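PDB 4ECN: leucine-rich repeat protein from Bacteroides thetaiotaomicron, which is of unknown function but, as an extracellular protein with leucine-rich repeats and two probably transthyretin-like domains, probably binds other proteins. Local coordinates for residues R382-Y387 against K549-Y554; K350-G355 against T448-I453; R240-T245 against D254-I259. All coordinates share one frame; numbering follows the deposited sequence.

Contact 1 of 3, residues R382-Y387 against K549-Y554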
loop_
_atom_site.group_PDB
_atom_site.type_symbol
_atom_site.label_atom_id
_atom_site.label_comp_id
_atom_site.label_asym_id
_atom_site.label_seq_id
_atom_site.Cartn_x
_atom_site.Cartn_y
_atom_site.Cartn_z
ATOM N N ARG A 382 -11.923 3.389 8.154
ATOM C CA ARG A 382 -10.601 2.928 8.582
ATOM C C ARG A 382 -9.614 2.898 7.408
ATOM O O ARG A 382 -8.451 3.286 7.569
ATOM C CB ARG A 382 -10.689 1.532 9.207
ATOM C CG ARG A 382 -10.025 1.435 10.574
ATOM C CD ARG A 382 -9.709 0.014 11.042
ATOM N NE ARG A 382 -10.741 -0.973 10.706
ATOM C CZ ARG A 382 -11.853 -1.192 11.402
ATOM N NH1 ARG A 382 -12.120 -0.475 12.490
ATOM N NH2 ARG A 382 -12.721 -2.113 10.999
ATOM N N ILE A 383 -10.096 2.431 6.237
ATOM C CA ILE A 383 -9.345 2.327 4.984
ATOM C C ILE A 383 -9.090 3.731 4.425
ATOM O O ILE A 383 -7.972 3.995 3.957
ATOM C CB ILE A 383 -10.073 1.416 3.939
ATOM C CG1 ILE A 383 -10.099 -0.083 4.369
ATOM C CG2 ILE A 383 -9.476 1.567 2.546
ATOM C CD1 ILE A 383 -8.679 -0.823 4.623
ATOM N N ARG A 384 -10.104 4.624 4.475
ATOM C CA ARG A 384 -9.937 6.010 4.003
ATOM C C ARG A 384 -8.890 6.789 4.861
ATOM O O ARG A 384 -8.172 7.645 4.335
ATOM C CB ARG A 384 -11.278 6.747 4.038
ATOM C CG ARG A 384 -12.233 6.379 2.937
ATOM C CD ARG A 384 -13.631 6.802 3.295
ATOM N NE ARG A 384 -14.480 6.887 2.108
ATOM C CZ ARG A 384 -15.699 7.420 2.087
ATOM N NH1 ARG A 384 -16.224 7.937 3.193
ATOM N NH2 ARG A 384 -16.390 7.470 0.956
HETATM N N MSE A 385 -8.814 6.479 6.174
HETATM C CA MSE A 385 -7.904 7.129 7.115
HETATM C C MSE A 385 -6.510 6.489 7.099
HETATM O O MSE A 385 -5.625 6.980 7.831
HETATM C CB MSE A 385 -8.471 7.098 8.574
HETATM C CG MSE A 385 -9.737 7.952 8.818
HETATM SE SE MSE A 385 -9.720 9.816 8.164
HETATM C CE MSE A 385 -10.486 9.558 6.427
ATOM N N HIS A 386 -6.291 5.414 6.282
ATOM C CA HIS A 386 -4.983 4.746 6.248
ATOM C C HIS A 386 -3.891 5.716 5.799
ATOM O O HIS A 386 -2.897 5.817 6.523
ATOM C CB HIS A 386 -4.977 3.507 5.366
ATOM C CG HIS A 386 -3.729 2.700 5.514
ATOM N ND1 HIS A 386 -2.685 2.802 4.604
ATOM C CD2 HIS A 386 -3.372 1.829 6.491
ATOM C CE1 HIS A 386 -1.753 1.958 5.027
ATOM N NE2 HIS A 386 -2.112 1.365 6.172
ATOM N N TYR A 387 -4.098 6.496 4.682
ATOM C CA TYR A 387 -3.097 7.472 4.219
ATOM C C TYR A 387 -2.698 8.417 5.367
ATOM O O TYR A 387 -1.505 8.612 5.623
ATOM C CB TYR A 387 -3.571 8.293 2.994
ATOM C CG TYR A 387 -2.446 9.073 2.325
ATOM C CD1 TYR A 387 -1.635 8.483 1.366
ATOM C CD2 TYR A 387 -2.162 10.387 2.694
ATOM C CE1 TYR A 387 -0.583 9.182 0.774
ATOM C CE2 TYR A 387 -1.098 11.096 2.117
ATOM C CZ TYR A 387 -0.306 10.485 1.161
ATOM O OH TYR A 387 0.735 11.179 0.584
ATOM N N LYS A 549 -19.874 17.167 -3.505
ATOM C CA LYS A 549 -19.901 15.764 -3.022
ATOM C C LYS A 549 -18.601 15.297 -2.306
ATOM O O LYS A 549 -18.673 14.368 -1.486
ATOM C CB LYS A 549 -20.156 14.791 -4.194
ATOM C CG LYS A 549 -21.547 14.848 -4.787
ATOM C CD LYS A 549 -22.571 13.973 -4.080
ATOM C CE LYS A 549 -23.958 14.196 -4.640
ATOM N NZ LYS A 549 -23.987 14.127 -6.123
ATOM N N ILE A 550 -17.428 15.883 -2.678
ATOM C CA ILE A 550 -16.110 15.553 -2.117
ATOM C C ILE A 550 -16.151 15.811 -0.620
ATOM O O ILE A 550 -16.630 16.869 -0.196
ATOM C CB ILE A 550 -14.925 16.327 -2.802
ATOM C CG1 ILE A 550 -14.927 16.220 -4.356
ATOM C CG2 ILE A 550 -13.531 15.965 -2.204
ATOM C CD1 ILE A 550 -14.439 14.922 -4.962
ATOM N N GLN A 551 -15.668 14.816 0.156
ATOM C CA GLN A 551 -15.583 14.790 1.614
ATOM C C GLN A 551 -14.123 14.693 2.082
ATOM O O GLN A 551 -13.742 15.332 3.073
ATOM C CB GLN A 551 -16.395 13.597 2.162
ATOM C CG GLN A 551 -17.918 13.712 1.981
ATOM C CD GLN A 551 -18.673 12.456 2.347
ATOM O OE1 GLN A 551 -18.241 11.633 3.167
ATOM N NE2 GLN A 551 -19.828 12.277 1.725
ATOM N N ILE A 552 -13.309 13.879 1.368
ATOM C CA ILE A 552 -11.890 13.655 1.672
ATOM C C ILE A 552 -11.060 14.023 0.466
ATOM O O ILE A 552 -11.266 13.490 -0.624
ATOM C CB ILE A 552 -11.644 12.182 2.099
ATOM C CG1 ILE A 552 -12.448 11.837 3.381
ATOM C CG2 ILE A 552 -10.155 11.874 2.257
ATOM C CD1 ILE A 552 -12.741 10.429 3.533
ATOM N N PHE A 553 -10.099 14.913 0.664
ATOM C CA PHE A 553 -9.214 15.283 -0.413
ATOM C C PHE A 553 -7.740 15.249 0.082
ATOM O O PHE A 553 -7.338 16.046 0.925
ATOM C CB PHE A 553 -9.620 16.648 -0.975
ATOM C CG PHE A 553 -8.912 17.079 -2.236
ATOM C CD1 PHE A 553 -8.645 16.165 -3.250
ATOM C CD2 PHE A 553 -8.600 18.413 -2.454
ATOM C CE1 PHE A 553 -7.996 16.565 -4.414
ATOM C CE2 PHE A 553 -7.963 18.819 -3.627
ATOM C CZ PHE A 553 -7.667 17.893 -4.602
ATOM N N TYR A 554 -6.975 14.256 -0.406
ATOM C CA TYR A 554 -5.541 14.100 -0.185
ATOM C C TYR A 554 -4.800 14.595 -1.395
ATOM O O TYR A 554 -4.940 14.000 -2.461
ATOM C CB TYR A 554 -5.159 12.634 0.080
ATOM C CG TYR A 554 -5.654 12.000 1.356
ATOM C CD1 TYR A 554 -5.032 12.270 2.576
ATOM C CD2 TYR A 554 -6.618 10.994 1.327
ATOM C CE1 TYR A 554 -5.413 11.611 3.747
ATOM C CE2 TYR A 554 -7.004 10.328 2.493
ATOM C CZ TYR A 554 -6.409 10.653 3.703
ATOM O OH TYR A 554 -6.773 10.009 4.855
#

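Contact 2 of 3, residues K350-G355 against T448-I453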
loop_
_atom_site.group_PDB
_atom_site.type_symbol
_atom_site.label_atom_id
_atom_site.label_comp_id
_atom_site.label_asym_id
_atom_site.label_seq_id
_atom_site.Cartn_x
_atom_site.Cartn_y
_atom_site.Cartn_z
ATOM N N LYS A 350 -16.860 -4.899 -7.295
ATOM C CA LYS A 350 -17.208 -3.858 -6.341
ATOM C C LYS A 350 -15.963 -3.110 -5.831
ATOM O O LYS A 350 -16.065 -1.940 -5.457
ATOM C CB LYS A 350 -17.998 -4.449 -5.172
ATOM C CG LYS A 350 -19.444 -4.733 -5.559
ATOM C CD LYS A 350 -20.335 -4.918 -4.341
ATOM C CE LYS A 350 -21.810 -4.721 -4.632
ATOM N NZ LYS A 350 -22.129 -3.298 -4.972
ATOM N N VAL A 351 -14.799 -3.769 -5.828
ATOM C CA VAL A 351 -13.527 -3.159 -5.417
ATOM C C VAL A 351 -12.478 -3.576 -6.468
ATOM O O VAL A 351 -12.427 -4.723 -6.862
ATOM C CB VAL A 351 -13.109 -3.476 -3.951
ATOM C CG1 VAL A 351 -14.043 -2.787 -2.960
ATOM C CG2 VAL A 351 -13.042 -4.978 -3.665
ATOM N N LEU A 352 -11.754 -2.612 -7.014
ATOM C CA LEU A 352 -10.768 -2.807 -8.079
ATOM C C LEU A 352 -9.550 -1.981 -7.773
ATOM O O LEU A 352 -9.665 -0.784 -7.524
ATOM C CB LEU A 352 -11.371 -2.437 -9.446
ATOM C CG LEU A 352 -10.450 -2.482 -10.655
ATOM C CD1 LEU A 352 -9.882 -3.880 -10.875
ATOM C CD2 LEU A 352 -11.180 -2.002 -11.885
ATOM N N SER A 353 -8.384 -2.622 -7.787
ATOM C CA SER A 353 -7.144 -2.000 -7.371
ATOM C C SER A 353 -5.930 -2.439 -8.257
ATOM O O SER A 353 -5.661 -3.634 -8.402
ATOM C CB SER A 353 -6.922 -2.381 -5.916
ATOM O OG SER A 353 -5.702 -1.869 -5.424
ATOM N N PHE A 354 -5.218 -1.457 -8.853
ATOM C CA PHE A 354 -4.044 -1.640 -9.724
ATOM C C PHE A 354 -2.740 -1.203 -9.039
ATOM O O PHE A 354 -1.635 -1.436 -9.549
ATOM C CB PHE A 354 -4.231 -0.836 -11.017
ATOM C CG PHE A 354 -5.459 -1.235 -11.795
ATOM C CD1 PHE A 354 -5.470 -2.396 -12.569
ATOM C CD2 PHE A 354 -6.600 -0.445 -11.773
ATOM C CE1 PHE A 354 -6.605 -2.764 -13.295
ATOM C CE2 PHE A 354 -7.727 -0.795 -12.531
ATOM C CZ PHE A 354 -7.723 -1.954 -13.283
ATOM N N GLY A 355 -2.894 -0.563 -7.894
ATOM C CA GLY A 355 -1.800 -0.056 -7.080
ATOM C C GLY A 355 -2.327 0.537 -5.800
ATOM O O GLY A 355 -3.539 0.723 -5.677
ATOM N N THR A 448 -20.626 -1.076 -13.152
ATOM C CA THR A 448 -21.609 -0.197 -12.507
ATOM C C THR A 448 -21.728 -0.430 -10.991
ATOM O O THR A 448 -22.147 0.501 -10.289
ATOM C CB THR A 448 -22.969 -0.375 -13.183
ATOM O OG1 THR A 448 -23.311 -1.775 -13.196
ATOM C CG2 THR A 448 -22.969 0.174 -14.618
ATOM N N LYS A 449 -21.330 -1.625 -10.477
ATOM C CA LYS A 449 -21.424 -1.927 -9.039
ATOM C C LYS A 449 -20.145 -1.521 -8.274
ATOM O O LYS A 449 -20.098 -1.664 -7.053
ATOM C CB LYS A 449 -21.710 -3.414 -8.807
ATOM C CG LYS A 449 -23.112 -3.821 -9.196
ATOM C CD LYS A 449 -23.451 -5.229 -8.739
ATOM C CE LYS A 449 -24.698 -5.748 -9.426
ATOM N NZ LYS A 449 -25.164 -7.013 -8.813
ATOM N N LEU A 450 -19.142 -0.968 -8.994
ATOM C CA LEU A 450 -17.837 -0.550 -8.477
ATOM C C LEU A 450 -18.012 0.555 -7.449
ATOM O O LEU A 450 -18.698 1.542 -7.715
ATOM C CB LEU A 450 -16.922 -0.098 -9.627
ATOM C CG LEU A 450 -15.410 -0.279 -9.462
ATOM C CD1 LEU A 450 -15.027 -1.741 -9.374
ATOM C CD2 LEU A 450 -14.667 0.311 -10.645
ATOM N N GLN A 451 -17.446 0.319 -6.245
ATOM C CA GLN A 451 -17.486 1.177 -5.053
ATOM C C GLN A 451 -16.165 1.899 -4.808
ATOM O O GLN A 451 -16.168 3.061 -4.382
ATOM C CB GLN A 451 -17.817 0.335 -3.810
ATOM C CG GLN A 451 -19.135 -0.407 -3.881
ATOM C CD GLN A 451 -19.308 -1.423 -2.790
ATOM O OE1 GLN A 451 -18.367 -2.128 -2.390
ATOM N NE2 GLN A 451 -20.546 -1.570 -2.341
ATOM N N ILE A 452 -15.040 1.186 -5.015
ATOM C CA ILE A 452 -13.695 1.705 -4.775
ATOM C C ILE A 452 -12.757 1.304 -5.927
ATOM O O ILE A 452 -12.735 0.132 -6.300
ATOM C CB ILE A 452 -13.177 1.161 -3.405
ATOM C CG1 ILE A 452 -14.095 1.546 -2.231
ATOM C CG2 ILE A 452 -11.767 1.618 -3.126
ATOM C CD1 ILE A 452 -13.908 0.693 -1.059
ATOM N N ILE A 453 -11.986 2.275 -6.479
ATOM C CA ILE A 453 -11.000 2.048 -7.546
ATOM C C ILE A 453 -9.666 2.713 -7.101
ATOM O O ILE A 453 -9.651 3.882 -6.719
ATOM C CB ILE A 453 -11.469 2.486 -8.969
ATOM C CG1 ILE A 453 -10.554 1.916 -10.059
ATOM C CG2 ILE A 453 -11.679 3.990 -9.128
ATOM C CD1 ILE A 453 -11.199 1.798 -11.411
#

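Contact 3 of 3, residues R240-T245 against D254-I259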
loop_
_atom_site.group_PDB
_atom_site.type_symbol
_atom_site.label_atom_id
_atom_site.label_comp_id
_atom_site.label_asym_id
_atom_site.label_seq_id
_atom_site.Cartn_x
_atom_site.Cartn_y
_atom_site.Cartn_z
ATOM N N ARG A 240 -17.559 -33.026 -16.212
ATOM C CA ARG A 240 -17.045 -34.268 -15.647
ATOM C C ARG A 240 -17.398 -35.387 -16.617
ATOM O O ARG A 240 -18.466 -35.990 -16.532
ATOM C CB ARG A 240 -17.574 -34.537 -14.223
ATOM C CG ARG A 240 -16.915 -33.722 -13.108
ATOM C CD ARG A 240 -15.434 -34.056 -12.936
ATOM N NE ARG A 240 -14.839 -33.425 -11.758
ATOM C CZ ARG A 240 -14.409 -32.166 -11.712
ATOM N NH1 ARG A 240 -14.544 -31.370 -12.769
ATOM N NH2 ARG A 240 -13.862 -31.686 -10.601
ATOM N N GLY A 241 -16.530 -35.575 -17.597
ATOM C CA GLY A 241 -16.670 -36.616 -18.597
ATOM C C GLY A 241 -16.425 -37.966 -17.968
ATOM O O GLY A 241 -15.792 -38.066 -16.913
ATOM N N GLU A 242 -16.956 -39.011 -18.601
ATOM C CA GLU A 242 -16.815 -40.391 -18.142
ATOM C C GLU A 242 -15.331 -40.767 -18.090
ATOM O O GLU A 242 -14.573 -40.436 -19.002
ATOM C CB GLU A 242 -17.613 -41.338 -19.039
ATOM C CG GLU A 242 -19.109 -41.234 -18.816
ATOM C CD GLU A 242 -19.562 -41.767 -17.473
ATOM O OE1 GLU A 242 -19.455 -42.996 -17.248
ATOM O OE2 GLU A 242 -20.020 -40.949 -16.642
ATOM N N SER A 243 -14.926 -41.395 -16.974
ATOM C CA SER A 243 -13.554 -41.790 -16.655
ATOM C C SER A 243 -12.969 -42.718 -17.701
ATOM O O SER A 243 -13.628 -43.653 -18.143
ATOM C CB SER A 243 -13.500 -42.473 -15.296
ATOM O OG SER A 243 -14.501 -41.945 -14.438
ATOM N N PHE A 244 -11.754 -42.419 -18.129
ATOM C CA PHE A 244 -11.028 -43.227 -19.082
ATOM C C PHE A 244 -9.669 -43.529 -18.495
ATOM O O PHE A 244 -9.212 -42.809 -17.601
ATOM C CB PHE A 244 -10.941 -42.553 -20.450
ATOM C CG PHE A 244 -10.208 -41.235 -20.521
ATOM C CD1 PHE A 244 -10.878 -40.034 -20.302
ATOM C CD2 PHE A 244 -8.871 -41.183 -20.903
ATOM C CE1 PHE A 244 -10.215 -38.816 -20.424
ATOM C CE2 PHE A 244 -8.208 -39.958 -21.032
ATOM C CZ PHE A 244 -8.889 -38.785 -20.811
ATOM N N THR A 245 -9.031 -44.602 -18.957
ATOM C CA THR A 245 -7.742 -44.985 -18.404
ATOM C C THR A 245 -6.722 -45.092 -19.547
ATOM O O THR A 245 -7.040 -45.640 -20.602
ATOM C CB THR A 245 -7.910 -46.299 -17.612
ATOM O OG1 THR A 245 -9.019 -46.174 -16.704
ATOM C CG2 THR A 245 -6.649 -46.715 -16.864
ATOM N N ASP A 254 -11.625 -43.228 -27.981
ATOM C CA ASP A 254 -12.893 -42.527 -27.768
ATOM C C ASP A 254 -13.190 -42.214 -26.274
ATOM O O ASP A 254 -14.147 -42.732 -25.677
ATOM C CB ASP A 254 -14.046 -43.336 -28.382
ATOM C CG ASP A 254 -14.012 -43.338 -29.905
ATOM O OD1 ASP A 254 -13.218 -42.539 -30.493
ATOM O OD2 ASP A 254 -14.795 -44.110 -30.515
ATOM N N ALA A 255 -12.384 -41.282 -25.724
ATOM C CA ALA A 255 -12.478 -40.712 -24.377
ATOM C C ALA A 255 -13.626 -39.691 -24.355
ATOM O O ALA A 255 -13.730 -38.882 -25.275
ATOM C CB ALA A 255 -11.143 -40.075 -24.003
ATOM N N ASN A 256 -14.496 -39.737 -23.342
ATOM C CA ASN A 256 -15.708 -38.912 -23.313
ATOM C C ASN A 256 -15.503 -37.363 -23.142
ATOM O O ASN A 256 -15.031 -36.899 -22.106
ATOM C CB ASN A 256 -16.639 -39.362 -22.185
ATOM C CG ASN A 256 -17.988 -38.668 -22.200
ATOM O OD1 ASN A 256 -18.499 -38.247 -21.146
ATOM N ND2 ASN A 256 -18.596 -38.532 -23.401
ATOM N N VAL A 257 -16.002 -36.586 -24.128
ATOM C CA VAL A 257 -16.072 -35.128 -24.095
ATOM C C VAL A 257 -17.580 -34.788 -24.129
ATOM O O VAL A 257 -18.186 -34.796 -25.206
ATOM C CB VAL A 257 -15.241 -34.431 -25.201
ATOM C CG1 VAL A 257 -15.368 -32.913 -25.110
ATOM C CG2 VAL A 257 -13.773 -34.844 -25.130
ATOM N N PRO A 258 -18.214 -34.594 -22.944
ATOM C CA PRO A 258 -19.673 -34.366 -22.898
ATOM C C PRO A 258 -20.104 -32.944 -23.311
ATOM O O PRO A 258 -20.165 -32.032 -22.477
ATOM C CB PRO A 258 -20.012 -34.618 -21.423
ATOM C CG PRO A 258 -18.789 -34.269 -20.692
ATOM C CD PRO A 258 -17.640 -34.644 -21.585
ATOM N N ILE A 259 -20.491 -32.790 -24.588
ATOM C CA ILE A 259 -20.919 -31.507 -25.145
ATOM C C ILE A 259 -22.303 -31.155 -24.576
ATOM O O ILE A 259 -23.185 -32.003 -24.551
ATOM C CB ILE A 259 -20.895 -31.551 -26.692
ATOM C CG1 ILE A 259 -19.481 -31.929 -27.227
ATOM C CG2 ILE A 259 -21.413 -30.240 -27.322
ATOM C CD1 ILE A 259 -18.303 -31.019 -26.815
HETATM O O HOH W 1 -13.788 -37.998 -19.761
#

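Contact 1 of 3, residues R382-Y387 against K549-Y554
Arg384 faces Ile552 and Tyr387 faces Tyr554, with CA-CA separations of 8.2 Å and 8.3 Å, so side chains and not paired backbones make the contact. On one side are the helices 377-384 and 386-391; on the other is strand 552-554 of the repeat sheet. The one hydrogen bond between the segments runs from Tyr554 OH to Arg384 O, 2.8 Å long, with a C=O...donor angle of 143° and the hydroxyl tilted from the carbonyl plane. Tyr387 CB covers one face of the Tyr554 ring, 3.9 Å from the centroid and offset toward the rim. With CG anti to the backbone N (chi1 -167°), the Tyr387 side chain runs past that of Tyr554 in the opposite direction, bringing CD2 to 3.4 Å from Tyr554 CD1; the ring planes meet obliquely at 58°. Further along, Ile552 CD1 receives Arg384 CD at 3.7 Å and CE of Met385, modelled as selenomethionine, at 3.8 Å. A phenylalanine in place of Tyr554 would probably leave the Arg384 carbonyl without its hydroxyl donor and the helical segment less firmly fixed to the strand. Phe553 turns to the opposite side and meets Trp537, whereas Ile552 and Tyr554 are consistent with variable positions of the LxxLxLxxN-type repeat. The chemistry implies apolar packing with one directed hydrogen bond between the segments, backed by Arg384 NH2, whose links to Asp495 and Gln518 also join the helical segment to the sheet region.

Contact 2 of 3, residues K350-G355 against T448-I453
The carbonyl oxygen of Lys350 is gripped by two successive N-H groups of the facing segment. Gln451 N donates at 2.8 Å to Lys350 O with an N-H...O angle of 162°, the donor tilted from the carbonyl plane; Ile452 N adds a weak bond of 3.3 Å to the same Lys350 O. Next in register, Leu352 N donates to Ile452 O at 3.0 Å, and this bond lies nearly along the C=O axis. Val351 therefore pairs with Ile452 and Leu352 with Ile453 as parallel bridges. Val351 CG1 and Ile452 CD1 lie 4.0 Å apart on one face, the two side chains side by side and pointing the same way. On the other face Leu352 CD2 meets Ile453 CD1 at 3.8 Å, and Leu450 CD1 reaches Leu352 CB at 3.7 Å. Leu450, Leu352 and Ile453 fit the leucine positions of the repeat consensus, consistent with the inner side of the solenoid. Lys350, bent at its last torsion, brings NZ within a weak bond of Lys449 O and crosses Gln451 obliquely, while Lys449 NZ forms a salt bridge with Glu348 and Gln451 NE2 binds Asp374. Within the mixed sheet, whose strands are parallel here, strand 351-353 has strand 325-329 on its other side and strand 452-456 is followed by strand 495-499; the chain between the paired strands carries helices 377-384 and 386-391.

Contact 3 of 3, residues R240-T245 against D254-I259
Phe244 and Ala255 pack where two strands come together in a beta domain that is probably transthyretin-like. The segments run nearly antiparallel, their directions 163° apart, yet no backbone hydrogen bond joins them: CA of Gly241 lies 5.3 Å from CA of Asn256. Each has its partner elsewhere, strand 244-246 pairing with 214-227 and strand 251-259 with 130-139.

The well-packed part combines apolar contacts with one polar bond. Ala255 CB stands over the centre of one face of the Phe244 ring, 3.7 Å from the centroid and only 10° off the ring normal, a CH-pi contact. Val162 of strand 157-164 also touches this ring. At the other end of the contact, Gly241 CA rests 3.7 Å from Pro258 CD. A CB on this residue would run into Asn256 O and crowd Pro258 CD, which fits a glycine at this position. Between these two ends Asn256, with CG anti to its backbone N, turns OD1 to Glu242 N; this bond is 3.1 Å long, straight at 173°, and lies in the carbonyl plane on a lone pair.

The solvent side is looser. The CB atoms of Glu242 and Asn256 approach to 3.8 Å, but beyond them the exposed Glu242 leads its carboxylate away. The side chain of exposed Arg240 departs from the facing strand, and its NH1 forms a salt bridge with Glu307. Between the backbones, where the chains do not bond directly, a water stands in: it donates to Glu242 O at 2.7 Å and to Asn256 O at 2.9 Å, and both that water and Glu242 O lie at the edge of the Phe244 ring, in its plane.

In the fold
From the N terminus, contact 3 closes first: a connection of eight residues, half of them strand, brings 254-259 back beside 240-245 within the second eight-stranded sheet. The chain then enters the repeats, and contact 3 stays apart, its nearest atoms about 27 Å from those of contact 2 and 35 Å from those of contact 1. Contact 2 opens at 350-355 and closes at 448-453, spanning 92 residues that include a helical excursion. Within that span lies 382-387, which contact 1 ties forward to 549-554, so the two loops cross. Both reach the same sheet, with centres 15 Å apart: contact 2 pairs neighbouring strands, and contact 1 binds the excursion to a later one.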